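Tylactone synthase starter module and modules 1 & 2 (Streptomyces fradiae, PDB 2Z5L) contributes the first ketoreductase of tylosin biosynthesis, which probably uses NADPH to reduce a beta-keto intermediate and sets the chirality of the resulting alcohol. Local coordinates at residues G65-L70 with V77-V82; L51-P56 with E93-S98; P97-A102 with S133-P138; A89-L94 with S125-Q130. All coordinates share one frame; numbering follows the deposited sequence.

All four contacts lie on the same side of the chain's centre, in the N-terminal part of the ketoreductase, around strands 80-81, 49-54 and 107-111. Contact 1, nested inside the chain loop closed by contact 2, joins helix 60-71 to the chain leading into strand 80-81. Their centres are 11 Å apart. Contact 2 packs helix 88-99 on the opposite face of strand 49-54 from helix 60-71. Contacts 3 and 4 both join helix 88-99 to helix 119-135, with centres 12 Å apart. Contact 1 closes before they open, and their segments alternate along the chain. Contact 2 shares residues 97-98 with contact 3 and 93-94 with contact 4. Together they build a Rossmann-like alpha/beta structure, probably the structural subdomain.

Contact 1 (G65-L70 with V77-V82); sequences GLTTVL and VARLEV
The guanidinium of Arg-79 is the flat group of this contact, and a methyl of Thr-67 approaches it obliquely. CG2 of Thr-67 lies 3.9 Å from Arg-79 NH2. The Arg-79 side chain does not start out toward the helix. A bend at chi3 (79°) turns its end that way. The same NH2 makes a long, weak ion pair with Asp-64, about one turn before Thr-67 in helix 60-71.

Thr-67 and Val-77 carry most of the packing. CG2 of Thr-67 is anti to the carbonyl carbon and points at Val-77, where it comes to 3.3 Å from CG1. This is tighter than a usual van der Waals contact, and the exact value is doubtful. The two side chains meet at about a right angle. The hydroxyl is turned back to the helix instead, where OG1 is hydrogen-bonded to the carbonyls of Leu-63 and Asp-64. The second methyl of Val-77 also sits against the helix: Val-77 CG2 is 3.7 Å from the backbone O of Thr-67 and 4.0 Å from the side-chain CB of Leu-70. Leu-52 of strand 49-54 touches Thr-67, Leu-70 and Val-77, so it closes the contact from the sheet. The arrangement joins the helix of a beta-alpha-beta unit to the chain that enters its second strand. Strand 49-54, helix 60-71 and strand 80-81 form this unit, the repeating element of Rossmann-type folds.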
loop_
_atom_site.group_PDB
_atom_site.type_symbol
_atom_site.label_atom_id
_atom_site.label_comp_id
_atom_site.label_asym_id
_atom_site.label_seq_id
_atom_site.Cartn_x
_atom_site.Cartn_y
_atom_site.Cartn_z
ATOM N N GLY A 65 -18.277 -2.225 -24.543
ATOM C CA GLY A 65 -17.289 -3.250 -24.808
ATOM C C GLY A 65 -17.353 -4.377 -23.794
ATOM O O GLY A 65 -17.348 -5.544 -24.178
ATOM N N LEU A 66 -17.414 -4.044 -22.505
ATOM C CA LEU A 66 -17.473 -5.063 -21.450
ATOM C C LEU A 66 -18.741 -5.902 -21.506
ATOM O O LEU A 66 -18.696 -7.118 -21.335
ATOM C CB LEU A 66 -17.370 -4.417 -20.063
ATOM C CG LEU A 66 -15.992 -3.983 -19.541
ATOM C CD1 LEU A 66 -16.152 -3.340 -18.171
ATOM C CD2 LEU A 66 -15.060 -5.196 -19.446
ATOM N N THR A 67 -19.874 -5.243 -21.729
ATOM C CA THR A 67 -21.157 -5.931 -21.810
ATOM C C THR A 67 -21.084 -7.071 -22.824
ATOM O O THR A 67 -21.504 -8.195 -22.546
ATOM C CB THR A 67 -22.274 -4.948 -22.226
ATOM O OG1 THR A 67 -21.779 -4.071 -23.244
ATOM C CG2 THR A 67 -22.725 -4.114 -21.038
ATOM N N THR A 68 -20.530 -6.773 -23.994
ATOM C CA THR A 68 -20.399 -7.757 -25.065
ATOM C C THR A 68 -19.539 -8.947 -24.648
ATOM O O THR A 68 -19.971 -10.099 -24.713
ATOM C CB THR A 68 -19.769 -7.121 -26.321
ATOM O OG1 THR A 68 -20.491 -5.933 -26.665
ATOM C CG2 THR A 68 -19.817 -8.094 -27.492
ATOM N N VAL A 69 -18.315 -8.655 -24.221
ATOM C CA VAL A 69 -17.378 -9.689 -23.801
ATOM C C VAL A 69 -17.963 -10.573 -22.699
ATOM O O VAL A 69 -17.871 -11.800 -22.761
ATOM C CB VAL A 69 -16.059 -9.063 -23.298
ATOM C CG1 VAL A 69 -15.065 -10.155 -22.958
ATOM C CG2 VAL A 69 -15.487 -8.134 -24.358
ATOM N N LEU A 70 -18.571 -9.944 -21.695
ATOM C CA LEU A 70 -19.167 -10.675 -20.581
ATOM C C LEU A 70 -20.352 -11.549 -21.005
ATOM O O LEU A 70 -20.449 -12.713 -20.609
ATOM C CB LEU A 70 -19.610 -9.698 -19.483
ATOM C CG LEU A 70 -18.501 -8.946 -18.744
ATOM C CD1 LEU A 70 -19.104 -7.925 -17.789
ATOM C CD2 LEU A 70 -17.637 -9.939 -17.988
ATOM N N VAL A 77 -25.726 -8.867 -18.288
ATOM C CA VAL A 77 -25.244 -7.558 -17.859
ATOM C C VAL A 77 -26.311 -6.483 -17.606
ATOM O O VAL A 77 -27.303 -6.381 -18.330
ATOM C CB VAL A 77 -24.219 -6.998 -18.877
ATOM C CG1 VAL A 77 -23.475 -5.822 -18.271
ATOM C CG2 VAL A 77 -23.253 -8.093 -19.298
ATOM N N ALA A 78 -26.085 -5.688 -16.563
ATOM C CA ALA A 78 -26.983 -4.602 -16.179
ATOM C C ALA A 78 -26.131 -3.493 -15.569
ATOM O O ALA A 78 -25.650 -3.623 -14.449
ATOM C CB ALA A 78 -27.992 -5.095 -15.167
ATOM N N ARG A 79 -25.952 -2.400 -16.302
ATOM C CA ARG A 79 -25.124 -1.301 -15.832
ATOM C C ARG A 79 -25.745 -0.385 -14.770
ATOM O O ARG A 79 -26.951 -0.179 -14.733
ATOM C CB ARG A 79 -24.668 -0.472 -17.033
ATOM C CG ARG A 79 -25.791 0.113 -17.853
ATOM C CD ARG A 79 -25.253 0.809 -19.107
ATOM N NE ARG A 79 -24.911 -0.141 -20.160
ATOM C CZ ARG A 79 -24.427 0.197 -21.352
ATOM N NH1 ARG A 79 -24.219 1.475 -21.647
ATOM N NH2 ARG A 79 -24.161 -0.745 -22.253
ATOM N N LEU A 80 -24.904 0.149 -13.889
ATOM C CA LEU A 80 -25.353 1.064 -12.844
ATOM C C LEU A 80 -24.423 2.284 -12.812
ATOM O O LEU A 80 -23.229 2.180 -13.092
ATOM C CB LEU A 80 -25.327 0.379 -11.473
ATOM C CG LEU A 80 -26.077 1.092 -10.343
ATOM C CD1 LEU A 80 -27.586 0.922 -10.528
ATOM C CD2 LEU A 80 -25.668 0.522 -9.011
ATOM N N GLU A 81 -24.967 3.436 -12.446
ATOM C CA GLU A 81 -24.169 4.647 -12.380
ATOM C C GLU A 81 -24.006 5.164 -10.951
ATOM O O GLU A 81 -24.990 5.460 -10.271
ATOM C CB GLU A 81 -24.804 5.734 -13.246
ATOM C CG GLU A 81 -23.827 6.782 -13.703
ATOM C CD GLU A 81 -24.405 7.719 -14.753
ATOM O OE1 GLU A 81 -25.237 8.576 -14.400
ATOM O OE2 GLU A 81 -24.018 7.586 -15.932
ATOM N N VAL A 82 -22.760 5.256 -10.499
ATOM C CA VAL A 82 -22.471 5.774 -9.170
ATOM C C VAL A 82 -21.424 6.861 -9.274
ATOM O O VAL A 82 -20.276 6.609 -9.624
ATOM C CB VAL A 82 -21.934 4.699 -8.206
ATOM C CG1 VAL A 82 -21.477 5.359 -6.903
ATOM C CG2 VAL A 82 -23.018 3.685 -7.911
#

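Contact 2 (L51-P56 with E93-S98); sequences LLVAPP and ELLKPS
Leu-51 and Val-53 of strand 49-54 pack against Leu-95 and Ser-98 of helix 88-99 in a buried helix-on-sheet contact. The axes of the short segments, strand 51-54 and helix 93-98, run nearly antiparallel, at 167°, and come within 11.2 Å of each other. The leucines reach in from both sides and meet by their methyls. Leu-51 does most of the work. Its CG is anti to the backbone N (chi1 -175°). Leu-51 CD2 meets Leu-95 CD2 at 3.7 Å and also borders Ser-98 CB. Leu-51 CD1 rests on the serine, 3.8 Å from Ser-98 CB and 3.9 Å from Ser-98 OG, so Ser-98 takes part mainly by plain packing.

The Leu-95 side chain starts off to one side, and its CD2 end reaches the strand. The same methyl also faces Val-53, whose CG2 is 4.3 Å away. Leu-80 of the neighbouring strand adds to this apolar patch. The helix is kinked at Pro-97, where the N atoms of Pro-97 and Ser-98 lack a bond to the preceding turn. Ser-98 N makes a weak hydrogen bond to Leu-95 O.

On its other face the strand presents Leu-52 to helix 60-71. Helix 88-99 links strand 80-81 to strand 107-111, and strand 49-54 lies between those two in the sheet. A connecting helix laid antiparallel across a parallel strand in this way is characteristic of the doubly wound Rossmann fold.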
loop_
_atom_site.group_PDB
_atom_site.type_symbol
_atom_site.label_atom_id
_atom_site.label_comp_id
_atom_site.label_asym_id
_atom_site.label_seq_id
_atom_site.Cartn_x
_atom_site.Cartn_y
_atom_site.Cartn_z
ATOM N N LEU A 51 -23.152 -6.862 -12.910
ATOM C CA LEU A 51 -23.621 -5.499 -12.728
ATOM C C LEU A 51 -22.404 -4.603 -12.916
ATOM O O LEU A 51 -21.503 -4.603 -12.084
ATOM C CB LEU A 51 -24.181 -5.313 -11.321
ATOM C CG LEU A 51 -24.822 -3.957 -10.994
ATOM C CD1 LEU A 51 -26.156 -3.812 -11.708
ATOM C CD2 LEU A 51 -25.046 -3.861 -9.479
ATOM N N LEU A 52 -22.363 -3.864 -14.020
ATOM C CA LEU A 52 -21.247 -2.960 -14.263
ATOM C C LEU A 52 -21.547 -1.631 -13.595
ATOM O O LEU A 52 -22.493 -0.953 -13.985
ATOM C CB LEU A 52 -21.048 -2.713 -15.751
ATOM C CG LEU A 52 -20.913 -3.936 -16.646
ATOM C CD1 LEU A 52 -20.718 -3.467 -18.071
ATOM C CD2 LEU A 52 -19.748 -4.807 -16.193
ATOM N N VAL A 53 -20.739 -1.272 -12.595
ATOM C CA VAL A 53 -20.883 -0.013 -11.863
ATOM C C VAL A 53 -19.835 0.950 -12.402
ATOM O O VAL A 53 -18.648 0.636 -12.415
ATOM C CB VAL A 53 -20.625 -0.194 -10.357
ATOM C CG1 VAL A 53 -20.898 1.110 -9.627
ATOM C CG2 VAL A 53 -21.503 -1.317 -9.805
ATOM N N ALA A 54 -20.269 2.125 -12.838
ATOM C CA ALA A 54 -19.333 3.099 -13.382
ATOM C C ALA A 54 -19.740 4.541 -13.100
ATOM O O ALA A 54 -20.923 4.826 -12.893
ATOM C CB ALA A 54 -19.209 2.892 -14.879
ATOM N N PRO A 55 -18.763 5.471 -13.100
ATOM C CA PRO A 55 -19.019 6.893 -12.850
ATOM C C PRO A 55 -19.899 7.457 -13.958
ATOM O O PRO A 55 -19.938 6.917 -15.051
ATOM C CB PRO A 55 -17.628 7.515 -12.878
ATOM C CG PRO A 55 -16.740 6.400 -12.493
ATOM C CD PRO A 55 -17.321 5.224 -13.229
ATOM N N PRO A 56 -20.595 8.568 -13.688
ATOM C CA PRO A 56 -21.484 9.220 -14.652
ATOM C C PRO A 56 -20.873 9.337 -16.045
ATOM O O PRO A 56 -19.972 10.143 -16.275
ATOM C CB PRO A 56 -21.738 10.579 -14.012
ATOM C CG PRO A 56 -21.682 10.265 -12.552
ATOM C CD PRO A 56 -20.469 9.387 -12.467
ATOM N N GLU A 93 -28.204 2.797 -1.614
ATOM C CA GLU A 93 -29.484 3.118 -2.263
ATOM C C GLU A 93 -29.503 2.863 -3.767
ATOM O O GLU A 93 -30.539 2.482 -4.327
ATOM C CB GLU A 93 -29.873 4.578 -2.007
ATOM C CG GLU A 93 -30.790 4.777 -0.809
ATOM C CD GLU A 93 -31.080 6.244 -0.501
ATOM O OE1 GLU A 93 -31.525 6.983 -1.417
ATOM O OE2 GLU A 93 -30.867 6.654 0.670
ATOM N N LEU A 94 -28.366 3.081 -4.423
ATOM C CA LEU A 94 -28.275 2.861 -5.864
ATOM C C LEU A 94 -28.163 1.375 -6.216
ATOM O O LEU A 94 -28.671 0.937 -7.252
ATOM C CB LEU A 94 -27.080 3.617 -6.442
ATOM C CG LEU A 94 -27.183 5.149 -6.455
ATOM C CD1 LEU A 94 -25.819 5.744 -6.758
ATOM C CD2 LEU A 94 -28.197 5.587 -7.499
ATOM N N LEU A 95 -27.513 0.602 -5.353
ATOM C CA LEU A 95 -27.337 -0.833 -5.593
ATOM C C LEU A 95 -28.513 -1.679 -5.124
ATOM O O LEU A 95 -28.848 -2.691 -5.744
ATOM C CB LEU A 95 -26.093 -1.344 -4.868
ATOM C CG LEU A 95 -24.711 -0.903 -5.318
ATOM C CD1 LEU A 95 -23.682 -1.433 -4.327
ATOM C CD2 LEU A 95 -24.430 -1.416 -6.718
ATOM N N LYS A 96 -29.107 -1.259 -4.010
ATOM C CA LYS A 96 -30.226 -1.943 -3.364
ATOM C C LYS A 96 -31.198 -2.644 -4.318
ATOM O O LYS A 96 -31.434 -3.860 -4.204
ATOM C CB LYS A 96 -30.992 -0.948 -2.467
ATOM C CG LYS A 96 -32.039 -1.546 -1.508
ATOM C CD LYS A 96 -31.415 -2.011 -0.193
ATOM C CE LYS A 96 -32.451 -2.628 0.786
ATOM N NZ LYS A 96 -33.331 -1.642 1.497
ATOM N N PRO A 97 -31.778 -1.896 -5.269
ATOM C CA PRO A 97 -32.723 -2.494 -6.215
ATOM C C PRO A 97 -32.173 -3.548 -7.203
ATOM O O PRO A 97 -32.883 -4.493 -7.545
ATOM C CB PRO A 97 -33.332 -1.270 -6.904
ATOM C CG PRO A 97 -32.227 -0.266 -6.850
ATOM C CD PRO A 97 -31.668 -0.442 -5.476
ATOM N N SER A 98 -30.924 -3.399 -7.648
ATOM C CA SER A 98 -30.309 -4.356 -8.581
ATOM C C SER A 98 -29.728 -5.607 -7.905
ATOM O O SER A 98 -29.618 -6.657 -8.538
ATOM C CB SER A 98 -29.187 -3.689 -9.387
ATOM O OG SER A 98 -29.685 -2.847 -10.421
#

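Contact 3 (P97-A102 with S133-P138); sequences PSMESA and SDIGVP
Met-99 meets Val-137 and Ile-135 along almost its whole length. CB lies 3.9 Å from Val-137 CG1. CG packs 3.9 Å from the CD1 methyl of Ile-135, and the two side chains cross at about a right angle. SD lies toward strand 49-54, near CD2 of Leu-51. The chain bends at both chi2 (-60°) and chi3 (-77°), which brings CE round to Val-137. CE ends 3.4 Å from Val-137 CG1, closer than usual for two carbons, and the exact value is doubtful. Val-137's other methyl, CG2, rests 3.3 Å from the carbonyl oxygen of Met-99. That oxygen also accepts a weak hydrogen bond from Ala-102 N in the type I turn from Met-99 to Ala-102.

Glu-100 adds a contact at the exposed border. Its extended chain brings OE1 to 4.0 Å from Ile-135 CG2. Gly-136, with positive phi, marks the end of helix 119-135 and separates the two apolar residues. A salt bridge from Asp-134 to Arg-88 ties the same helices again. The contact joins the chain around the C-terminal ends of helices 88-99 and 119-135, with Met-99 resting on Leu-51 of strand 49-54 and on Thr-107 and Val-109 of strand 107-111.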
loop_
_atom_site.group_PDB
_atom_site.type_symbol
_atom_site.label_atom_id
_atom_site.label_comp_id
_atom_site.label_asym_id
_atom_site.label_seq_id
_atom_site.Cartn_x
_atom_site.Cartn_y
_atom_site.Cartn_z
ATOM N N PRO A 97 -31.778 -1.896 -5.269
ATOM C CA PRO A 97 -32.723 -2.494 -6.215
ATOM C C PRO A 97 -32.173 -3.548 -7.203
ATOM O O PRO A 97 -32.883 -4.493 -7.545
ATOM C CB PRO A 97 -33.332 -1.270 -6.904
ATOM C CG PRO A 97 -32.227 -0.266 -6.850
ATOM C CD PRO A 97 -31.668 -0.442 -5.476
ATOM N N SER A 98 -30.924 -3.399 -7.648
ATOM C CA SER A 98 -30.309 -4.356 -8.581
ATOM C C SER A 98 -29.728 -5.607 -7.905
ATOM O O SER A 98 -29.618 -6.657 -8.538
ATOM C CB SER A 98 -29.187 -3.689 -9.387
ATOM O OG SER A 98 -29.685 -2.847 -10.421
ATOM N N MET A 99 -29.353 -5.485 -6.631
ATOM C CA MET A 99 -28.766 -6.589 -5.868
ATOM C C MET A 99 -29.830 -7.568 -5.390
ATOM O O MET A 99 -29.641 -8.779 -5.435
ATOM C CB MET A 99 -28.014 -6.061 -4.643
ATOM C CG MET A 99 -26.900 -5.076 -4.937
ATOM S SD MET A 99 -25.611 -5.747 -5.973
ATOM C CE MET A 99 -24.699 -6.760 -4.799
ATOM N N GLU A 100 -30.946 -7.033 -4.917
ATOM C CA GLU A 100 -32.031 -7.863 -4.436
ATOM C C GLU A 100 -32.838 -8.451 -5.581
ATOM O O GLU A 100 -33.716 -9.282 -5.366
ATOM C CB GLU A 100 -32.921 -7.042 -3.522
ATOM C CG GLU A 100 -32.237 -6.720 -2.222
ATOM C CD GLU A 100 -32.915 -5.602 -1.481
ATOM O OE1 GLU A 100 -32.498 -5.324 -0.336
ATOM O OE2 GLU A 100 -33.857 -4.998 -2.045
ATOM N N SER A 101 -32.523 -8.017 -6.797
ATOM C CA SER A 101 -33.202 -8.497 -7.992
ATOM C C SER A 101 -32.698 -9.884 -8.377
ATOM O O SER A 101 -33.269 -10.545 -9.243
ATOM C CB SER A 101 -32.971 -7.529 -9.152
ATOM O OG SER A 101 -33.510 -8.042 -10.353
ATOM N N ALA A 102 -31.628 -10.325 -7.729
ATOM C CA ALA A 102 -31.062 -11.632 -8.018
ATOM C C ALA A 102 -31.469 -12.644 -6.955
ATOM O O ALA A 102 -31.337 -13.848 -7.157
ATOM C CB ALA A 102 -29.539 -11.536 -8.103
ATOM N N SER A 133 -21.886 -5.018 1.327
ATOM C CA SER A 133 -21.882 -5.782 2.554
ATOM C C SER A 133 -23.141 -5.415 3.335
ATOM O O SER A 133 -23.822 -6.286 3.873
ATOM C CB SER A 133 -20.628 -5.437 3.363
ATOM O OG SER A 133 -20.524 -6.202 4.546
ATOM N N ASP A 134 -23.461 -4.123 3.378
ATOM C CA ASP A 134 -24.643 -3.662 4.099
ATOM C C ASP A 134 -25.948 -4.260 3.564
ATOM O O ASP A 134 -26.774 -4.743 4.335
ATOM C CB ASP A 134 -24.742 -2.129 4.061
ATOM C CG ASP A 134 -23.542 -1.439 4.695
ATOM O OD1 ASP A 134 -23.064 -1.904 5.758
ATOM O OD2 ASP A 134 -23.082 -0.414 4.135
ATOM N N ILE A 135 -26.134 -4.218 2.251
ATOM C CA ILE A 135 -27.344 -4.752 1.635
ATOM C C ILE A 135 -27.569 -6.223 1.990
ATOM O O ILE A 135 -28.687 -6.741 1.882
ATOM C CB ILE A 135 -27.276 -4.602 0.112
ATOM C CG1 ILE A 135 -27.176 -3.112 -0.237
ATOM C CG2 ILE A 135 -28.494 -5.237 -0.539
ATOM C CD1 ILE A 135 -27.048 -2.847 -1.710
ATOM N N GLY A 136 -26.502 -6.890 2.417
ATOM C CA GLY A 136 -26.591 -8.288 2.801
ATOM C C GLY A 136 -27.254 -9.192 1.774
ATOM O O GLY A 136 -28.066 -10.049 2.121
ATOM N N VAL A 137 -26.915 -8.997 0.505
ATOM C CA VAL A 137 -27.468 -9.812 -0.567
ATOM C C VAL A 137 -26.648 -11.100 -0.677
ATOM O O VAL A 137 -25.475 -11.066 -1.056
ATOM C CB VAL A 137 -27.436 -9.040 -1.914
ATOM C CG1 VAL A 137 -26.080 -8.364 -2.094
ATOM C CG2 VAL A 137 -27.715 -9.983 -3.070
ATOM N N PRO A 138 -27.253 -12.253 -0.328
ATOM C CA PRO A 138 -26.551 -13.538 -0.398
ATOM C C PRO A 138 -26.002 -13.786 -1.793
ATOM O O PRO A 138 -26.702 -13.580 -2.785
ATOM C CB PRO A 138 -27.631 -14.544 -0.008
ATOM C CG PRO A 138 -28.879 -13.895 -0.501
ATOM C CD PRO A 138 -28.683 -12.466 -0.046
#

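Contact 4 (A89-L94 with S125-Q130); sequences AEVAEL and SIALLQ
Helices 88-99 and 119-135 come close at Val-91 and Leu-128, whose CA atoms are 6.1 Å apart. The approach is close because Val-91 packs on the backbone of Leu-128 and on the small Ala-127, while the Leu-128 side chain starts away. Val-91 is directed at the partner helix and uses both of its methyls. CG1, anti to the backbone N (chi1 -173°), sits over the backbone of Leu-128, 3.9 Å from its CA. CG2 of Val-91 faces the residue before it, with Ala-127 CB at 4.3 Å.

Despite its outward start, Leu-128 still brings its CD1 to 4.1 Å from Val-91 CG1. The two side chains cross at about a right angle. All three touching residues are buried, and their contact is purely apolar. Ala-131, one turn after Ala-127, packs against Val-91 and Ala-92 and continues the alanine surface.

Ile-126 and Leu-129 touch Phe-168 of helix 160-175, and Gln-130 NE2 is hydrogen-bonded to the carbonyls of Ile-351 and Leu-354. Helix 119-135 lies between helix 88-99 and helix 160-175, touching both. Successive connecting helices set side by side over one face of parallel strands fit a Rossmann-type fold.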
loop_
_atom_site.group_PDB
_atom_site.type_symbol
_atom_site.label_atom_id
_atom_site.label_comp_id
_atom_site.label_asym_id
_atom_site.label_seq_id
_atom_site.Cartn_x
_atom_site.Cartn_y
_atom_site.Cartn_z
ATOM N N ALA A 89 -24.022 5.211 2.232
ATOM C CA ALA A 89 -25.466 5.270 2.337
ATOM C C ALA A 89 -26.072 5.553 0.969
ATOM O O ALA A 89 -27.090 4.973 0.619
ATOM C CB ALA A 89 -25.879 6.360 3.341
ATOM N N GLU A 90 -25.455 6.446 0.198
ATOM C CA GLU A 90 -25.978 6.769 -1.127
ATOM C C GLU A 90 -25.775 5.588 -2.066
ATOM O O GLU A 90 -26.691 5.195 -2.784
ATOM C CB GLU A 90 -25.266 7.988 -1.704
ATOM C CG GLU A 90 -25.288 9.216 -0.807
ATOM C CD GLU A 90 -24.215 10.218 -1.174
ATOM O OE1 GLU A 90 -24.221 10.695 -2.337
ATOM O OE2 GLU A 90 -23.362 10.529 -0.304
ATOM N N VAL A 91 -24.577 5.019 -2.045
ATOM C CA VAL A 91 -24.282 3.897 -2.917
ATOM C C VAL A 91 -25.181 2.707 -2.595
ATOM O O VAL A 91 -25.641 2.010 -3.504
ATOM C CB VAL A 91 -22.799 3.501 -2.821
ATOM C CG1 VAL A 91 -22.470 2.440 -3.857
ATOM C CG2 VAL A 91 -21.938 4.730 -3.028
ATOM N N ALA A 92 -25.450 2.472 -1.312
ATOM C CA ALA A 92 -26.333 1.364 -0.941
ATOM C C ALA A 92 -27.682 1.568 -1.650
ATOM O O ALA A 92 -28.227 0.630 -2.231
ATOM C CB ALA A 92 -26.530 1.317 0.586
ATOM N N GLU A 93 -28.204 2.797 -1.614
ATOM C CA GLU A 93 -29.484 3.118 -2.263
ATOM C C GLU A 93 -29.503 2.863 -3.767
ATOM O O GLU A 93 -30.539 2.482 -4.327
ATOM C CB GLU A 93 -29.873 4.578 -2.007
ATOM C CG GLU A 93 -30.790 4.777 -0.809
ATOM C CD GLU A 93 -31.080 6.244 -0.501
ATOM O OE1 GLU A 93 -31.525 6.983 -1.417
ATOM O OE2 GLU A 93 -30.867 6.654 0.670
ATOM N N LEU A 94 -28.366 3.081 -4.423
ATOM C CA LEU A 94 -28.275 2.861 -5.864
ATOM C C LEU A 94 -28.163 1.375 -6.216
ATOM O O LEU A 94 -28.671 0.937 -7.252
ATOM C CB LEU A 94 -27.080 3.617 -6.442
ATOM C CG LEU A 94 -27.183 5.149 -6.455
ATOM C CD1 LEU A 94 -25.819 5.744 -6.758
ATOM C CD2 LEU A 94 -28.197 5.587 -7.499
ATOM N N SER A 125 -14.908 3.839 -3.942
ATOM C CA SER A 125 -14.751 2.412 -4.189
ATOM C C SER A 125 -14.921 1.675 -2.867
ATOM O O SER A 125 -15.586 0.633 -2.798
ATOM C CB SER A 125 -13.367 2.108 -4.790
ATOM O OG SER A 125 -13.265 2.595 -6.121
ATOM N N ILE A 126 -14.316 2.215 -1.816
ATOM C CA ILE A 126 -14.435 1.622 -0.495
ATOM C C ILE A 126 -15.914 1.662 -0.108
ATOM O O ILE A 126 -16.459 0.679 0.401
ATOM C CB ILE A 126 -13.527 2.382 0.523
ATOM C CG1 ILE A 126 -12.070 1.997 0.244
ATOM C CG2 ILE A 126 -13.926 2.052 1.978
ATOM C CD1 ILE A 126 -11.065 2.737 1.043
ATOM N N ALA A 127 -16.562 2.792 -0.396
ATOM C CA ALA A 127 -17.984 2.981 -0.120
ATOM C C ALA A 127 -18.840 1.919 -0.837
ATOM O O ALA A 127 -19.822 1.436 -0.284
ATOM C CB ALA A 127 -18.421 4.383 -0.562
ATOM N N LEU A 128 -18.460 1.571 -2.064
ATOM C CA LEU A 128 -19.189 0.568 -2.844
ATOM C C LEU A 128 -19.143 -0.792 -2.157
ATOM O O LEU A 128 -20.152 -1.488 -2.064
ATOM C CB LEU A 128 -18.594 0.428 -4.253
ATOM C CG LEU A 128 -18.991 -0.801 -5.094
ATOM C CD1 LEU A 128 -20.475 -0.758 -5.436
ATOM C CD2 LEU A 128 -18.161 -0.838 -6.355
ATOM N N LEU A 129 -17.958 -1.177 -1.699
ATOM C CA LEU A 129 -17.794 -2.456 -1.018
ATOM C C LEU A 129 -18.622 -2.472 0.256
ATOM O O LEU A 129 -19.364 -3.429 0.519
ATOM C CB LEU A 129 -16.317 -2.715 -0.685
ATOM C CG LEU A 129 -15.998 -4.046 0.008
ATOM C CD1 LEU A 129 -16.663 -5.182 -0.753
ATOM C CD2 LEU A 129 -14.494 -4.246 0.070
ATOM N N GLN A 130 -18.496 -1.404 1.038
ATOM C CA GLN A 130 -19.234 -1.264 2.291
ATOM C C GLN A 130 -20.727 -1.373 2.085
ATOM O O GLN A 130 -21.446 -1.945 2.925
ATOM C CB GLN A 130 -18.942 0.083 2.951
ATOM C CG GLN A 130 -17.497 0.291 3.363
ATOM C CD GLN A 130 -17.259 1.695 3.888
ATOM O OE1 GLN A 130 -17.654 2.680 3.255
ATOM N NE2 GLN A 130 -16.614 1.798 5.045
#